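PDB 7CGF: PUM-HD domain-containing protein from Caenorhabditis elegans, which probably binds sequence elements in the 3' untranslated regions of messenger RNAs through its Pumilio homology domain, the part present in this structure. Local coordinates for residues Glu132-Ile136 against Lys165-Tyr170. The protein carries 2 engineered substitutions. Residues are numbered along the deposited sequence.
Sequences EPLQI and KVSPQY
Two side-chain hydrogen bonds tie the first turn of helix 132-142 to the loop that follows helix 155-165. The hydroxyl OG of Ser167 donates to OE2 of Glu132 at 3.0 Å; Glu132, with chi1 and chi2 both t, is long enough to span the gap, whereas the short serine (chi1 m) keeps its hydroxyl close to the loop backbone. Gln135 NE2 donates to Lys165 O at 3.2 Å, with an N-H...O angle of 151°. The amide suits this buried place because its two hydrogens can serve two carbonyls, and NE2 also donates a hydrogen bond to Leu127 O, in the last turn of the preceding helix 119-129. One glutamine thus links the C-terminal turns of two helices from adjacent Pumilio repeats, predicted as 105-140 and 141-176, in the curved, all-helical stack of the PUM-HD; the contact stays about 11 Å, nearest atoms, from the bound RNA.

Residues 132-136 are helical, with Ile136 N hydrogen-bonded to Glu132 O at 2.9 Å. Opposite them, Val166 breaks from helical geometry (phi/psi -116/141), Ser167 takes a polyproline II conformation (-55/141), as a residue preceding a proline often does, and a 3-10 segment begins at Pro168 and continues past Tyr170, Tyr170 N meeting Ser167 O at 2.9 Å. CA atoms lie 7.0 Å apart for Glu132 and Val166 and 7.1 Å for Ile136 and Tyr170. Beta-branched Val166 fits the extended backbone and sets CG2 3.7 Å from Gln135 CD. Farther along, Tyr170 (chi1 m) turns one ring face to Ile136 (m, t), whose CD1 makes a CH-pi contact 3.7 Å from the ring centroid, 12° off the normal, while Glu132 OE1 lies 3.4 Å from Tyr170 CE2.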
loop_
_atom_site.group_PDB
_atom_site.type_symbol
_atom_site.label_atom_id
_atom_site.label_comp_id
_atom_site.label_asym_id
_atom_site.label_seq_id
_atom_site.Cartn_x
_atom_site.Cartn_y
_atom_site.Cartn_z
ATOM N N GLU A 132 16.137 -11.131 -10.553
ATOM C CA GLU A 132 15.727 -9.971 -11.341
ATOM C C GLU A 132 15.407 -10.282 -12.803
ATOM O O GLU A 132 14.398 -9.753 -13.301
ATOM C CB GLU A 132 16.806 -8.892 -11.229
ATOM C CG GLU A 132 16.421 -7.575 -11.848
ATOM C CD GLU A 132 17.510 -6.559 -11.653
ATOM O OE1 GLU A 132 18.470 -6.554 -12.464
ATOM O OE2 GLU A 132 17.424 -5.811 -10.665
ATOM N N PRO A 133 16.189 -11.085 -13.542
ATOM C CA PRO A 133 15.789 -11.417 -14.919
ATOM C C PRO A 133 14.405 -12.027 -15.044
ATOM O O PRO A 133 13.697 -11.750 -16.015
ATOM C CB PRO A 133 16.879 -12.410 -15.356
ATOM C CG PRO A 133 18.068 -11.973 -14.589
ATOM C CD PRO A 133 17.542 -11.596 -13.241
ATOM N N LEU A 134 14.008 -12.881 -14.102
ATOM C CA LEU A 134 12.668 -13.442 -14.158
ATOM C C LEU A 134 11.616 -12.412 -13.757
ATOM O O LEU A 134 10.510 -12.412 -14.310
ATOM C CB LEU A 134 12.585 -14.676 -13.260
ATOM C CG LEU A 134 13.438 -15.858 -13.730
ATOM C CD1 LEU A 134 13.279 -17.039 -12.799
ATOM C CD2 LEU A 134 13.055 -16.239 -15.151
ATOM N N GLN A 135 11.926 -11.542 -12.798
ATOM C CA GLN A 135 11.008 -10.445 -12.492
ATOM C C GLN A 135 10.742 -9.596 -13.728
ATOM O O GLN A 135 9.595 -9.253 -14.026
ATOM C CB GLN A 135 11.576 -9.568 -11.383
ATOM C CG GLN A 135 11.653 -10.188 -10.010
ATOM C CD GLN A 135 12.366 -9.261 -9.039
ATOM O OE1 GLN A 135 13.395 -8.667 -9.378
ATOM N NE2 GLN A 135 11.809 -9.100 -7.843
ATOM N N ILE A 136 11.805 -9.228 -14.445
ATOM C CA ILE A 136 11.656 -8.399 -15.638
ATOM C C ILE A 136 10.795 -9.101 -16.678
ATOM O O ILE A 136 9.991 -8.469 -17.378
ATOM C CB ILE A 136 13.046 -8.041 -16.201
ATOM C CG1 ILE A 136 13.800 -7.138 -15.231
ATOM C CG2 ILE A 136 12.920 -7.373 -17.553
ATOM C CD1 ILE A 136 15.263 -6.943 -15.606
ATOM N N LYS A 165 9.835 -4.651 -5.042
ATOM C CA LYS A 165 10.841 -5.711 -5.128
ATOM C C LYS A 165 11.748 -5.624 -6.346
ATOM O O LYS A 165 12.695 -6.412 -6.446
ATOM C CB LYS A 165 10.160 -7.092 -5.138
ATOM C CG LYS A 165 9.345 -7.388 -3.920
ATOM C CD LYS A 165 10.192 -7.474 -2.671
ATOM C CE LYS A 165 11.223 -8.592 -2.777
ATOM N NZ LYS A 165 11.707 -9.003 -1.424
ATOM N N VAL A 166 11.489 -4.719 -7.279
ATOM C CA VAL A 166 12.264 -4.634 -8.510
ATOM C C VAL A 166 12.997 -3.298 -8.539
ATOM O O VAL A 166 12.454 -2.267 -8.122
ATOM C CB VAL A 166 11.363 -4.797 -9.747
ATOM C CG1 VAL A 166 12.184 -4.791 -11.016
ATOM C CG2 VAL A 166 10.551 -6.092 -9.639
ATOM N N SER A 167 14.238 -3.318 -9.019
ATOM C CA SER A 167 15.019 -2.089 -9.050
ATOM C C SER A 167 14.276 -0.994 -9.808
ATOM O O SER A 167 13.656 -1.264 -10.843
ATOM C CB SER A 167 16.379 -2.330 -9.700
ATOM O OG SER A 167 17.076 -3.326 -8.982
ATOM N N PRO A 168 14.355 0.251 -9.339
ATOM C CA PRO A 168 13.566 1.352 -9.937
ATOM C C PRO A 168 13.659 1.482 -11.448
ATOM O O PRO A 168 12.643 1.768 -12.099
ATOM C CB PRO A 168 14.150 2.589 -9.244
ATOM C CG PRO A 168 14.604 2.081 -7.922
ATOM C CD PRO A 168 15.071 0.674 -8.125
ATOM N N GLN A 169 14.838 1.283 -12.040
ATOM C CA GLN A 169 14.943 1.469 -13.482
ATOM C C GLN A 169 14.007 0.542 -14.244
ATOM O O GLN A 169 13.595 0.875 -15.359
ATOM C CB GLN A 169 16.387 1.257 -13.948
ATOM C CG GLN A 169 16.884 -0.167 -13.813
ATOM C CD GLN A 169 18.277 -0.357 -14.386
ATOM O OE1 GLN A 169 19.239 -0.549 -13.644
ATOM N NE2 GLN A 169 18.390 -0.312 -15.707
ATOM N N TYR A 170 13.635 -0.597 -13.662
ATOM C CA TYR A 170 12.792 -1.561 -14.352
ATOM C C TYR A 170 11.302 -1.361 -14.085
ATOM O O TYR A 170 10.491 -2.122 -14.620
ATOM C CB TYR A 170 13.211 -2.995 -13.982
ATOM C CG TYR A 170 14.664 -3.268 -14.304
ATOM C CD1 TYR A 170 15.112 -3.262 -15.620
ATOM C CD2 TYR A 170 15.591 -3.510 -13.293
ATOM C CE1 TYR A 170 16.447 -3.498 -15.926
ATOM C CE2 TYR A 170 16.930 -3.746 -13.588
ATOM C CZ TYR A 170 17.346 -3.739 -14.905
ATOM O OH TYR A 170 18.669 -3.970 -15.202
#